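Local coordinates for protein intracellular exo-alpha-(1->5)-L-arabinofuranosidase (Bifidobacterium longum, PDB 2Y2W) that hydrolyses terminal alpha-(1->5)-linked L-arabinofuranosyl residues of branched and debranched arabinans, and is also active on wheat arabinoxylan, at residues Lys101-Thr106 and Ile414-Ala419; Met147-Phe152 and Glu203-Lys208; Leu250-Ser255 and Thr269-Ala274; Glu308-Phe313 and Met392-Lys397; Pro453-Glu458 and Val463-Ala468. One frame throughout, in Å; residues are numbered along the deposited sequence.

Interaction 1 (Lys101-Thr106 and Ile414-Ala419); sequences KELGVT and IAPIMA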
# COMPACT_ATOMS: atom_id res chain seq x y z
N LYS D 101 -28.37 -20.65 21.69
CA LYS D 101 -28.69 -20.37 23.08
C LYS D 101 -28.35 -21.58 23.95
O LYS D 101 -27.67 -21.45 24.97
CB LYS D 101 -30.18 -20.01 23.23
CG LYS D 101 -30.66 -19.72 24.66
CD LYS D 101 -30.24 -18.34 25.14
CE LYS D 101 -30.78 -18.04 26.54
NZ LYS D 101 -30.01 -18.74 27.62
N GLU D 102 -28.80 -22.76 23.52
CA GLU D 102 -28.53 -24.02 24.23
C GLU D 102 -27.04 -24.34 24.29
O GLU D 102 -26.58 -24.97 25.24
CB GLU D 102 -29.29 -25.17 23.56
CG GLU D 102 -29.38 -26.43 24.42
CD GLU D 102 -30.09 -27.58 23.72
OE1 GLU D 102 -31.18 -27.36 23.15
OE2 GLU D 102 -29.54 -28.70 23.75
N LEU D 103 -26.29 -23.88 23.29
CA LEU D 103 -24.85 -24.11 23.24
C LEU D 103 -24.09 -23.19 24.20
O LEU D 103 -23.00 -23.55 24.65
CB LEU D 103 -24.33 -23.95 21.81
CG LEU D 103 -22.91 -24.38 21.45
CD1 LEU D 103 -22.65 -25.84 21.79
CD2 LEU D 103 -22.64 -24.12 19.98
N GLY D 104 -24.65 -22.03 24.49
CA GLY D 104 -24.05 -21.10 25.45
C GLY D 104 -22.94 -20.25 24.87
O GLY D 104 -21.99 -19.89 25.57
N VAL D 105 -23.05 -19.93 23.58
CA VAL D 105 -22.11 -19.02 22.91
C VAL D 105 -22.38 -17.59 23.37
O VAL D 105 -23.53 -17.15 23.41
CB VAL D 105 -22.22 -19.12 21.37
CG1 VAL D 105 -21.16 -18.25 20.69
CG2 VAL D 105 -22.08 -20.57 20.90
N THR D 106 -21.32 -16.87 23.72
CA THR D 106 -21.43 -15.51 24.26
C THR D 106 -20.97 -14.44 23.28
O THR D 106 -21.43 -13.30 23.33
CB THR D 106 -20.58 -15.35 25.53
OG1 THR D 106 -19.23 -15.73 25.24
CG2 THR D 106 -21.12 -16.22 26.66
N ILE D 414 -17.65 -27.22 9.94
CA ILE D 414 -16.97 -27.77 11.13
C ILE D 414 -17.67 -27.36 12.44
O ILE D 414 -17.09 -26.70 13.30
CB ILE D 414 -15.45 -27.44 11.16
CG1 ILE D 414 -15.16 -25.99 10.74
CG2 ILE D 414 -14.68 -28.44 10.30
CD1 ILE D 414 -13.73 -25.52 10.99
N ALA D 415 -18.93 -27.79 12.58
CA ALA D 415 -19.84 -27.19 13.55
C ALA D 415 -20.52 -28.17 14.50
O ALA D 415 -20.78 -29.31 14.13
CB ALA D 415 -20.88 -26.38 12.82
N PRO D 416 -20.82 -27.72 15.74
CA PRO D 416 -21.62 -28.50 16.67
C PRO D 416 -23.09 -28.52 16.26
O PRO D 416 -23.82 -29.46 16.60
CB PRO D 416 -21.45 -27.75 18.00
CG PRO D 416 -21.11 -26.36 17.61
CD PRO D 416 -20.33 -26.46 16.34
N ILE D 417 -23.51 -27.50 15.52
CA ILE D 417 -24.86 -27.40 15.02
C ILE D 417 -24.85 -27.63 13.51
O ILE D 417 -24.19 -26.90 12.77
CB ILE D 417 -25.49 -26.02 15.32
CG1 ILE D 417 -25.37 -25.68 16.82
CG2 ILE D 417 -26.95 -25.98 14.86
CD1 ILE D 417 -25.62 -24.22 17.14
N MET D 418 -25.58 -28.65 13.07
CA MET D 418 -25.80 -28.89 11.65
C MET D 418 -27.23 -28.53 11.30
O MET D 418 -28.15 -28.85 12.05
CB MET D 418 -25.53 -30.36 11.31
CG MET D 418 -24.06 -30.73 11.16
SD MET D 418 -23.27 -30.01 9.71
CE MET D 418 -24.13 -30.82 8.36
N ALA D 419 -27.41 -27.85 10.17
CA ALA D 419 -28.73 -27.42 9.73
C ALA D 419 -29.00 -27.84 8.28
O ALA D 419 -28.27 -27.44 7.37
CB ALA D 419 -28.88 -25.92 9.89
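The side chain of L103 overlaps the ring of P416 and reaches the end of I417. L103 closes helix 94-103, which leads into strand 107-110, the second strand of the (beta/alpha)8 barrel. P416 and I417 lie beyond the last barrel strand, where the chain enters the short strand 417-419. The first torsion of L103 (chi1 -169°) swings CG off the helix end, and the second (chi2 57°) turns CD2 toward both partners. L103 comes in roughly perpendicular to P416. The backbones stay apart, with CA of L103 8.5 Å from CA of P416. The helix stops right after L103 in a Schellman motif: G104 has a positive phi and turns the chain toward the next strand. F431 and F434 of helix 431-440 also pack on L103, and F431 touches I417 as well, so the contact lies inside an apolar layer. The P416 side chain is about 7 Å from that of Q409, a residue probably important for substrate recognition. The contact itself is apolar and rests on one methyl group. CD2 of L103 lies 3.6 Å from CG of P416 and 4.1 Å from CD1 of I417.

Interaction 2 (Met147-Phe152 and Glu203-Lys208); sequences MGIDDF and EPMDIK
The first turn of helix 149-159 faces an irregular loop that leads into strand 209-212, and the nearest CA atoms, of D150 and M205, are 9.2 Å apart. G148 holds the N-cap position. Its O accepts the bond from N of F152 at 2.8 Å, which closes the first turn. Side chains bridge the gap. M205 runs out extended beyond CG (chi2 -172°, chi3 -171°), and this carries its sulfur and methyl up to the helix. SD lies 4.2 Å from CG1 of I149. CE sits 4.0 Å from the backbone O of I149 and 3.8 Å from OD1 of D150. Beside them, CD1 of I149 meets CD1 of I207 at 4.2 Å, end against end. Helix 174-185 packs on I149, M205 and I207, and L165 of the barrel strand 162-167 touches both isoleucines. The contact therefore joins a barrel helix to the loop before the fourth barrel strand. The D150 carboxylate is buried, and the methionine methyl makes only a van der Waals contact with it. The chemistry across the gap is thus apolar, and D150 OD1 takes its hydrogen bond from Y183 OH of helix 174-185, not from M205.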
# COMPACT_ATOMS: atom_id res chain seq x y z
N MET D 147 -26.49 -11.20 3.52
CA MET D 147 -26.02 -10.97 4.88
C MET D 147 -24.81 -10.04 4.90
O MET D 147 -23.87 -10.19 4.10
CB MET D 147 -25.68 -12.29 5.57
CG MET D 147 -26.90 -13.03 6.10
SD MET D 147 -27.50 -12.39 7.68
CE MET D 147 -26.10 -12.72 8.75
N GLY D 148 -24.85 -9.07 5.81
CA GLY D 148 -23.77 -8.13 6.04
C GLY D 148 -23.79 -7.70 7.49
O GLY D 148 -24.49 -8.31 8.30
N ILE D 149 -23.05 -6.66 7.81
CA ILE D 149 -22.92 -6.21 9.20
C ILE D 149 -24.23 -5.66 9.79
O ILE D 149 -24.47 -5.79 10.99
CB ILE D 149 -21.71 -5.23 9.40
CG1 ILE D 149 -21.45 -4.96 10.89
CG2 ILE D 149 -21.90 -3.93 8.61
CD1 ILE D 149 -21.12 -6.20 11.70
N ASP D 150 -25.06 -5.05 8.94
CA ASP D 150 -26.41 -4.62 9.34
C ASP D 150 -27.22 -5.82 9.82
O ASP D 150 -27.85 -5.77 10.88
CB ASP D 150 -27.14 -3.96 8.16
CG ASP D 150 -26.65 -2.55 7.85
OD1 ASP D 150 -26.03 -1.90 8.73
OD2 ASP D 150 -26.92 -2.06 6.73
N ASP D 151 -27.18 -6.89 9.04
CA ASP D 151 -27.99 -8.08 9.28
C ASP D 151 -27.43 -8.94 10.41
O ASP D 151 -28.19 -9.42 11.26
CB ASP D 151 -28.14 -8.91 8.00
CG ASP D 151 -28.83 -8.14 6.88
OD1 ASP D 151 -30.02 -7.79 7.03
OD2 ASP D 151 -28.17 -7.89 5.85
N PHE D 152 -26.11 -9.13 10.43
CA PHE D 152 -25.48 -9.91 11.48
C PHE D 152 -25.60 -9.23 12.85
O PHE D 152 -25.64 -9.91 13.88
CB PHE D 152 -24.01 -10.22 11.17
CG PHE D 152 -23.40 -11.21 12.12
CD1 PHE D 152 -23.63 -12.58 11.96
CD2 PHE D 152 -22.61 -10.79 13.18
CE1 PHE D 152 -23.08 -13.49 12.85
CE2 PHE D 152 -22.06 -11.70 14.07
CZ PHE D 152 -22.29 -13.05 13.90
N GLU D 203 -29.10 3.50 16.79
CA GLU D 203 -28.05 3.51 17.81
C GLU D 203 -26.76 2.87 17.30
O GLU D 203 -26.80 1.99 16.44
CB GLU D 203 -28.55 2.80 19.08
CG GLU D 203 -28.53 1.26 19.03
CD GLU D 203 -29.59 0.63 18.11
OE1 GLU D 203 -30.35 1.37 17.44
OE2 GLU D 203 -29.65 -0.62 18.06
N PRO D 204 -25.60 3.33 17.81
CA PRO D 204 -24.34 2.63 17.53
C PRO D 204 -24.41 1.17 17.95
O PRO D 204 -25.10 0.83 18.92
CB PRO D 204 -23.33 3.39 18.38
CG PRO D 204 -23.86 4.77 18.42
CD PRO D 204 -25.36 4.61 18.50
N MET D 205 -23.70 0.32 17.22
CA MET D 205 -23.72 -1.12 17.46
C MET D 205 -22.89 -1.54 18.68
O MET D 205 -23.03 -2.67 19.16
CB MET D 205 -23.27 -1.88 16.21
CG MET D 205 -24.14 -1.62 15.00
SD MET D 205 -23.70 -2.71 13.64
CE MET D 205 -24.66 -2.02 12.30
N ASP D 206 -22.05 -0.63 19.16
CA ASP D 206 -21.17 -0.87 20.31
C ASP D 206 -20.35 -2.16 20.17
O ASP D 206 -20.41 -3.05 21.02
CB ASP D 206 -21.95 -0.86 21.63
CG ASP D 206 -22.55 0.50 21.94
OD1 ASP D 206 -22.09 1.53 21.40
OD2 ASP D 206 -23.51 0.53 22.75
N ILE D 207 -19.59 -2.24 19.08
CA ILE D 207 -18.67 -3.35 18.87
C ILE D 207 -17.32 -3.00 19.49
O ILE D 207 -16.62 -2.09 19.03
CB ILE D 207 -18.57 -3.73 17.38
CG1 ILE D 207 -19.94 -4.17 16.86
CG2 ILE D 207 -17.52 -4.83 17.17
CD1 ILE D 207 -20.02 -4.42 15.37
N LYS D 208 -16.97 -3.72 20.56
CA LYS D 208 -15.74 -3.51 21.32
C LYS D 208 -14.53 -4.23 20.73
O LYS D 208 -13.48 -3.63 20.53
CB LYS D 208 -15.93 -4.00 22.76
CG LYS D 208 -16.22 -2.92 23.78
CD LYS D 208 -16.35 -3.54 25.17
CE LYS D 208 -16.32 -2.49 26.27
NZ LYS D 208 -16.34 -3.12 27.62

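Interaction 3 (Leu250-Ser255 and Thr269-Ala274); sequences LVACGS and TVLTKA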
# COMPACT_ATOMS: atom_id res chain seq x y z
N LEU D 250 -8.48 -4.58 20.69
CA LEU D 250 -8.00 -4.92 19.35
C LEU D 250 -7.12 -6.17 19.29
O LEU D 250 -6.21 -6.34 20.11
CB LEU D 250 -7.27 -3.72 18.74
CG LEU D 250 -8.08 -2.42 18.69
CD1 LEU D 250 -7.19 -1.24 18.35
CD2 LEU D 250 -9.25 -2.52 17.73
N VAL D 251 -7.40 -7.01 18.30
CA VAL D 251 -6.72 -8.30 18.14
C VAL D 251 -5.78 -8.28 16.93
O VAL D 251 -6.20 -7.99 15.81
CB VAL D 251 -7.73 -9.47 17.96
CG1 VAL D 251 -7.02 -10.82 18.04
CG2 VAL D 251 -8.85 -9.39 18.99
N ALA D 252 -4.51 -8.60 17.18
CA ALA D 252 -3.53 -8.77 16.11
C ALA D 252 -3.45 -10.23 15.71
O ALA D 252 -3.60 -11.12 16.55
CB ALA D 252 -2.17 -8.28 16.56
N CYS D 253 -3.21 -10.47 14.42
CA CYS D 253 -3.02 -11.82 13.89
C CYS D 253 -1.74 -12.43 14.48
O CYS D 253 -0.69 -11.79 14.47
CB CYS D 253 -2.91 -11.82 12.37
SG CYS D 253 -4.35 -11.21 11.47
N GLY D 254 -1.86 -13.64 14.99
CA GLY D 254 -0.70 -14.40 15.45
C GLY D 254 -0.38 -15.44 14.40
O GLY D 254 -0.41 -15.15 13.20
N SER D 255 -0.09 -16.65 14.86
CA SER D 255 0.16 -17.76 13.95
C SER D 255 -1.13 -18.50 13.60
O SER D 255 -2.05 -18.61 14.42
CB SER D 255 1.20 -18.72 14.53
OG SER D 255 2.49 -18.12 14.55
N THR D 269 7.84 -10.13 16.76
CA THR D 269 8.04 -8.97 15.90
C THR D 269 6.80 -8.07 15.86
O THR D 269 6.90 -6.85 16.04
CB THR D 269 8.44 -9.38 14.47
OG1 THR D 269 9.52 -10.32 14.53
CG2 THR D 269 8.87 -8.17 13.65
N VAL D 270 5.64 -8.68 15.63
CA VAL D 270 4.38 -7.95 15.49
C VAL D 270 3.97 -7.25 16.79
O VAL D 270 3.68 -6.05 16.79
CB VAL D 270 3.25 -8.89 14.97
CG1 VAL D 270 1.86 -8.27 15.17
CG2 VAL D 270 3.48 -9.21 13.50
N LEU D 271 3.98 -8.00 17.90
CA LEU D 271 3.55 -7.45 19.19
C LEU D 271 4.52 -6.41 19.75
O LEU D 271 4.08 -5.46 20.39
CB LEU D 271 3.29 -8.57 20.21
CG LEU D 271 2.20 -9.60 19.88
CD1 LEU D 271 2.15 -10.69 20.95
CD2 LEU D 271 0.82 -8.96 19.70
N THR D 272 5.82 -6.57 19.51
CA THR D 272 6.82 -5.61 19.99
C THR D 272 6.57 -4.21 19.44
O THR D 272 6.63 -3.22 20.18
CB THR D 272 8.27 -6.07 19.67
OG1 THR D 272 8.54 -7.31 20.33
CG2 THR D 272 9.30 -5.04 20.13
N LYS D 273 6.27 -4.12 18.14
CA LYS D 273 6.05 -2.84 17.49
C LYS D 273 4.70 -2.22 17.84
O LYS D 273 4.62 -1.04 18.16
CB LYS D 273 6.20 -2.97 15.97
CG LYS D 273 6.33 -1.64 15.24
CD LYS D 273 6.89 -1.82 13.84
CE LYS D 273 7.11 -0.48 13.16
NZ LYS D 273 7.71 -0.64 11.80
N ALA D 274 3.64 -3.03 17.78
CA ALA D 274 2.28 -2.53 17.94
C ALA D 274 1.73 -2.65 19.36
O ALA D 274 0.54 -2.45 19.58
CB ALA D 274 1.36 -3.22 16.95
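V270 leans from helix 265-274 onto the back of the strand segment at A252. Its CB is still 5.7 Å from CB of A252. CG1 is anti to the backbone N (chi1 165°), and this branch closes the gap, coming to 4.3 Å from CB of A252. The same methyl lies 4.4 Å from the backbone O of C253. That oxygen accepts a hydrogen bond from W266 NE1, so its polar need is met within the same helix. The other branch, CG2, stays farther from the strand. One residue on, L271 adds a second touch: its CD2 reaches CB of A252 at 4.4 Å. L271 also packs on A321 and A324 of helix 307-327, so it touches both the strand and the next helix. CA of A252 lies 7.8 Å from CA of L271, a close approach consistent with the small side chain of A252. A252, C253, V270 and L271 are all buried. Next to A252, C253 gives its N to Y230 OH, and its side chain is about 5 Å from that of N214, which probably binds arabinofuranose. This is the strand-to-helix packing of a beta-alpha-beta unit, strand 249-252, helix 265-274, strand 280-287, in a (beta/alpha)8 barrel of family 51.

Interaction 4 (Glu308-Phe313 and Met392-Lys397); sequences EDMTKF and MITLLK
M310, L395 and T394 form the buried part of this contact, where helix 307-327 packs against helix 382-397. The short segments run in the same general direction, at 26° to each other, and their axes approach to 9.8 Å. M310 starts with CG anti to its backbone N, then bends at its last torsion (chi3 -89°). Its sulfur is the touching atom. SD lies 4.0 Å from CG of L395 and 4.1 Å from CD2 of L395. SD also sits 4.2 Å from CB of T394. F338 of the barrel strand 335-341 packs on both M310 and L395. M310 gives 62 Å² to the contact and T394 61 Å². T311 gives only 22 Å², and of the four touching residues it alone is partly exposed. Its contact is short but small: OG1 of T311 comes to 3.4 Å from CG2 of T394. Here a polar atom meets a methyl, without a bond. Each hydroxyl pairs within its own helix, T311 OG1 with S307 O and T394 OG1 with S390 O. The M310 side chain is about 9 Å from that of Y286, a residue that probably binds arabinofuranose. Two neighbouring helices laid side by side over a barrel strand are typical of the outer layer of a (beta/alpha)8 barrel.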
# COMPACT_ATOMS: atom_id res chain seq x y z
N GLU D 308 -1.95 -31.31 24.21
CA GLU D 308 -0.52 -31.10 24.46
C GLU D 308 0.11 -30.10 23.49
O GLU D 308 1.01 -29.35 23.86
CB GLU D 308 0.23 -32.43 24.41
CG GLU D 308 -0.23 -33.46 25.44
CD GLU D 308 0.08 -33.05 26.87
OE1 GLU D 308 1.25 -32.71 27.16
OE2 GLU D 308 -0.85 -33.07 27.70
N ASP D 309 -0.37 -30.12 22.25
CA ASP D 309 0.02 -29.13 21.24
C ASP D 309 -0.45 -27.74 21.67
O ASP D 309 0.32 -26.78 21.62
CB ASP D 309 -0.56 -29.51 19.87
CG ASP D 309 -0.09 -28.59 18.76
OD1 ASP D 309 -0.71 -27.52 18.56
OD2 ASP D 309 0.90 -28.93 18.07
N MET D 310 -1.70 -27.65 22.12
CA MET D 310 -2.30 -26.40 22.58
C MET D 310 -1.58 -25.84 23.82
O MET D 310 -1.41 -24.63 23.94
CB MET D 310 -3.80 -26.58 22.85
CG MET D 310 -4.53 -25.29 23.23
SD MET D 310 -6.27 -25.54 23.64
CE MET D 310 -7.03 -25.39 22.03
N THR D 311 -1.17 -26.72 24.73
CA THR D 311 -0.42 -26.32 25.93
C THR D 311 0.90 -25.64 25.56
O THR D 311 1.20 -24.54 26.05
CB THR D 311 -0.18 -27.52 26.88
OG1 THR D 311 -1.44 -28.10 27.25
CG2 THR D 311 0.55 -27.09 28.15
N LYS D 312 1.67 -26.28 24.68
CA LYS D 312 2.89 -25.68 24.14
C LYS D 312 2.60 -24.40 23.36
O LYS D 312 3.32 -23.41 23.51
CB LYS D 312 3.64 -26.68 23.24
CG LYS D 312 4.80 -27.36 23.93
CD LYS D 312 5.49 -28.37 23.01
CE LYS D 312 6.95 -28.60 23.42
NZ LYS D 312 7.11 -29.06 24.83
N PHE D 313 1.54 -24.43 22.55
CA PHE D 313 1.07 -23.27 21.80
C PHE D 313 0.87 -22.07 22.73
O PHE D 313 1.40 -20.98 22.48
CB PHE D 313 -0.26 -23.61 21.10
CG PHE D 313 -0.53 -22.83 19.84
CD1 PHE D 313 -0.40 -21.44 19.80
CD2 PHE D 313 -0.94 -23.49 18.69
CE1 PHE D 313 -0.66 -20.73 18.64
CE2 PHE D 313 -1.20 -22.79 17.52
CZ PHE D 313 -1.06 -21.40 17.49
N MET D 392 -11.01 -27.71 25.63
CA MET D 392 -11.72 -26.79 26.52
C MET D 392 -11.14 -26.81 27.93
O MET D 392 -11.03 -25.76 28.57
CB MET D 392 -13.22 -27.11 26.54
CG MET D 392 -14.07 -26.18 27.40
SD MET D 392 -13.85 -24.42 27.03
CE MET D 392 -14.66 -24.30 25.43
N ILE D 393 -10.78 -28.00 28.41
CA ILE D 393 -10.12 -28.18 29.71
C ILE D 393 -8.78 -27.43 29.76
O ILE D 393 -8.50 -26.73 30.74
CB ILE D 393 -9.93 -29.68 30.06
CG1 ILE D 393 -11.28 -30.31 30.44
CG2 ILE D 393 -8.90 -29.88 31.18
CD1 ILE D 393 -11.29 -31.83 30.48
N THR D 394 -7.97 -27.57 28.71
CA THR D 394 -6.69 -26.86 28.61
C THR D 394 -6.90 -25.35 28.57
O THR D 394 -6.14 -24.59 29.16
CB THR D 394 -5.86 -27.33 27.39
OG1 THR D 394 -5.65 -28.74 27.47
CG2 THR D 394 -4.51 -26.62 27.34
N LEU D 395 -7.96 -24.93 27.86
CA LEU D 395 -8.32 -23.51 27.78
C LEU D 395 -8.70 -22.97 29.16
O LEU D 395 -8.27 -21.88 29.54
CB LEU D 395 -9.45 -23.29 26.78
CG LEU D 395 -9.13 -23.36 25.28
CD1 LEU D 395 -10.42 -23.47 24.47
CD2 LEU D 395 -8.31 -22.17 24.81
N LEU D 396 -9.50 -23.74 29.89
CA LEU D 396 -9.90 -23.38 31.25
C LEU D 396 -8.73 -23.42 32.23
O LEU D 396 -8.64 -22.59 33.13
CB LEU D 396 -11.05 -24.28 31.74
CG LEU D 396 -12.45 -24.01 31.17
CD1 LEU D 396 -13.37 -25.19 31.39
CD2 LEU D 396 -13.05 -22.75 31.79
N LYS D 397 -7.82 -24.38 32.03
CA LYS D 397 -6.61 -24.48 32.85
C LYS D 397 -5.63 -23.34 32.61
O LYS D 397 -4.74 -23.09 33.42
CB LYS D 397 -5.92 -25.83 32.65
CG LYS D 397 -6.32 -26.90 33.66
CD LYS D 397 -6.08 -28.32 33.16
CE LYS D 397 -4.69 -28.85 33.53
NZ LYS D 397 -3.60 -28.24 32.72

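Interaction 5 (Pro453-Glu458 and Val463-Ala468); sequences PTIHTE and VPAIDA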
# COMPACT_ATOMS: atom_id res chain seq x y z
N PRO D 453 -1.74 -42.98 35.07
CA PRO D 453 -0.79 -43.74 34.26
C PRO D 453 -0.59 -43.12 32.88
O PRO D 453 -1.57 -42.84 32.17
CB PRO D 453 -1.46 -45.12 34.13
CG PRO D 453 -2.89 -44.91 34.51
CD PRO D 453 -2.88 -43.81 35.51
N THR D 454 0.67 -42.89 32.51
CA THR D 454 1.01 -42.24 31.24
C THR D 454 0.81 -43.16 30.04
O THR D 454 0.72 -44.38 30.19
CB THR D 454 2.47 -41.71 31.25
OG1 THR D 454 3.35 -42.74 31.71
CG2 THR D 454 2.60 -40.48 32.13
N ILE D 455 0.73 -42.56 28.86
CA ILE D 455 0.60 -43.30 27.59
C ILE D 455 1.55 -42.72 26.54
O ILE D 455 1.94 -41.56 26.61
CB ILE D 455 -0.86 -43.31 27.07
CG1 ILE D 455 -1.49 -41.91 27.14
CG2 ILE D 455 -1.69 -44.34 27.84
CD1 ILE D 455 -2.87 -41.80 26.51
N HIS D 456 1.91 -43.55 25.56
CA HIS D 456 2.88 -43.17 24.53
C HIS D 456 2.22 -42.77 23.21
O HIS D 456 1.23 -43.38 22.79
CB HIS D 456 3.89 -44.30 24.30
CG HIS D 456 5.06 -43.91 23.45
ND1 HIS D 456 6.19 -43.32 23.97
CD2 HIS D 456 5.27 -44.03 22.12
CE1 HIS D 456 7.05 -43.09 22.99
NE2 HIS D 456 6.51 -43.51 21.86
N THR D 457 2.78 -41.74 22.57
CA THR D 457 2.30 -41.25 21.27
C THR D 457 3.47 -41.00 20.32
O THR D 457 4.61 -40.85 20.77
CB THR D 457 1.49 -39.93 21.42
OG1 THR D 457 2.29 -38.95 22.11
CG2 THR D 457 0.20 -40.15 22.19
N GLU D 458 3.20 -40.97 19.02
CA GLU D 458 4.22 -40.64 18.02
C GLU D 458 4.57 -39.15 18.00
O GLU D 458 5.75 -38.79 18.00
CB GLU D 458 3.79 -41.08 16.61
CG GLU D 458 4.51 -42.32 16.08
CD GLU D 458 3.61 -43.55 16.02
OE1 GLU D 458 2.82 -43.77 16.97
OE2 GLU D 458 3.72 -44.31 15.03
N VAL D 463 2.48 -38.92 27.85
CA VAL D 463 1.47 -37.98 28.34
C VAL D 463 0.44 -38.64 29.27
O VAL D 463 0.07 -39.79 29.07
CB VAL D 463 0.75 -37.25 27.17
CG1 VAL D 463 1.71 -36.31 26.46
CG2 VAL D 463 0.13 -38.24 26.18
N PRO D 464 -0.01 -37.90 30.31
CA PRO D 464 -1.03 -38.43 31.22
C PRO D 464 -2.33 -38.77 30.49
O PRO D 464 -2.76 -38.02 29.62
CB PRO D 464 -1.26 -37.28 32.20
CG PRO D 464 -0.01 -36.48 32.15
CD PRO D 464 0.45 -36.57 30.73
N ALA D 465 -2.92 -39.91 30.84
CA ALA D 465 -4.17 -40.35 30.22
C ALA D 465 -5.34 -39.47 30.66
O ALA D 465 -6.17 -39.07 29.84
CB ALA D 465 -4.44 -41.81 30.55
N ILE D 466 -5.41 -39.19 31.96
CA ILE D 466 -6.48 -38.37 32.53
C ILE D 466 -6.08 -36.90 32.57
O ILE D 466 -4.95 -36.56 32.92
CB ILE D 466 -6.90 -38.88 33.95
CG1 ILE D 466 -7.22 -40.38 33.93
CG2 ILE D 466 -8.08 -38.07 34.51
CD1 ILE D 466 -8.41 -40.80 33.06
N ASP D 467 -7.03 -36.04 32.20
CA ASP D 467 -6.86 -34.58 32.23
C ASP D 467 -8.16 -33.94 32.71
O ASP D 467 -9.24 -34.35 32.27
CB ASP D 467 -6.49 -34.08 30.83
CG ASP D 467 -6.00 -32.64 30.83
OD1 ASP D 467 -5.58 -32.13 31.89
OD2 ASP D 467 -6.04 -32.01 29.75
N ALA D 468 -8.07 -32.95 33.60
CA ALA D 468 -9.26 -32.38 34.25
C ALA D 468 -9.15 -30.92 34.69
O ALA D 468 -8.06 -30.41 34.96
CB ALA D 468 -9.68 -33.26 35.44
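I455 and V463 pair through both backbone hydrogen bonds of an antiparallel hydrogen-bonded pair. N of I455 gives to O of V463 at 2.9 Å. N of V463 gives to O of I455 at 3.0 Å, with an N-H...O angle of 164°. The next pair, T454 with P464, is non-hydrogen-bonded, a pair in which no N-H of P464 is needed toward T454. CA of T454 makes a CA-H...O contact to O of V463 at 3.4 Å, so that oxygen receives both a hydrogen bond and this weaker contact. Farther along, N of A465 makes a weak bond to O of P453 at 3.5 Å. The packing follows. CG1 of I455 is set between backbone N and carbonyl carbon (chi1 46°). It lies 3.3 Å from O of V463 and 4.1 Å from CG2 of V463, whose side chain is on the same face of the sheet. Beyond it, CD1 of I455 comes to 4.3 Å from CB of A465. T457 adds a looser touch on V463 through its CG2 methyl, while its OG1 bonds to Y460 O. The two strands form a beta hairpin in the large mixed sheet beside the barrel. Helix 297-304 lies against I455 and T457 through Q301. Strand 478-485 borders A465 and I466 through N485, and helix 382-397 touches D467.

Interactions 1 to 4 are buried contacts of side chains in and around the barrel. Interaction 5 is partly buried, lies about 25 Å from the chain centre, and alone has backbone hydrogen bonds between its segments. Helix 307-327, part of interaction 4, also packs on L271 and T272 of interaction 3, and F313 CZ meets S255 O at 4.3 Å. Where interactions 4 and 5 touch, barrel helices meet the sheet: E308 packs on V463, and I393 and K397 pack on the strand at D467 and A468. Interactions 2 and 5 lie on opposite sides of the chain centre. Methionine sulfur serves interactions 2 and 4; interactions 1 and 3 are aliphatic, with a proline ring or an alanine methyl as partner.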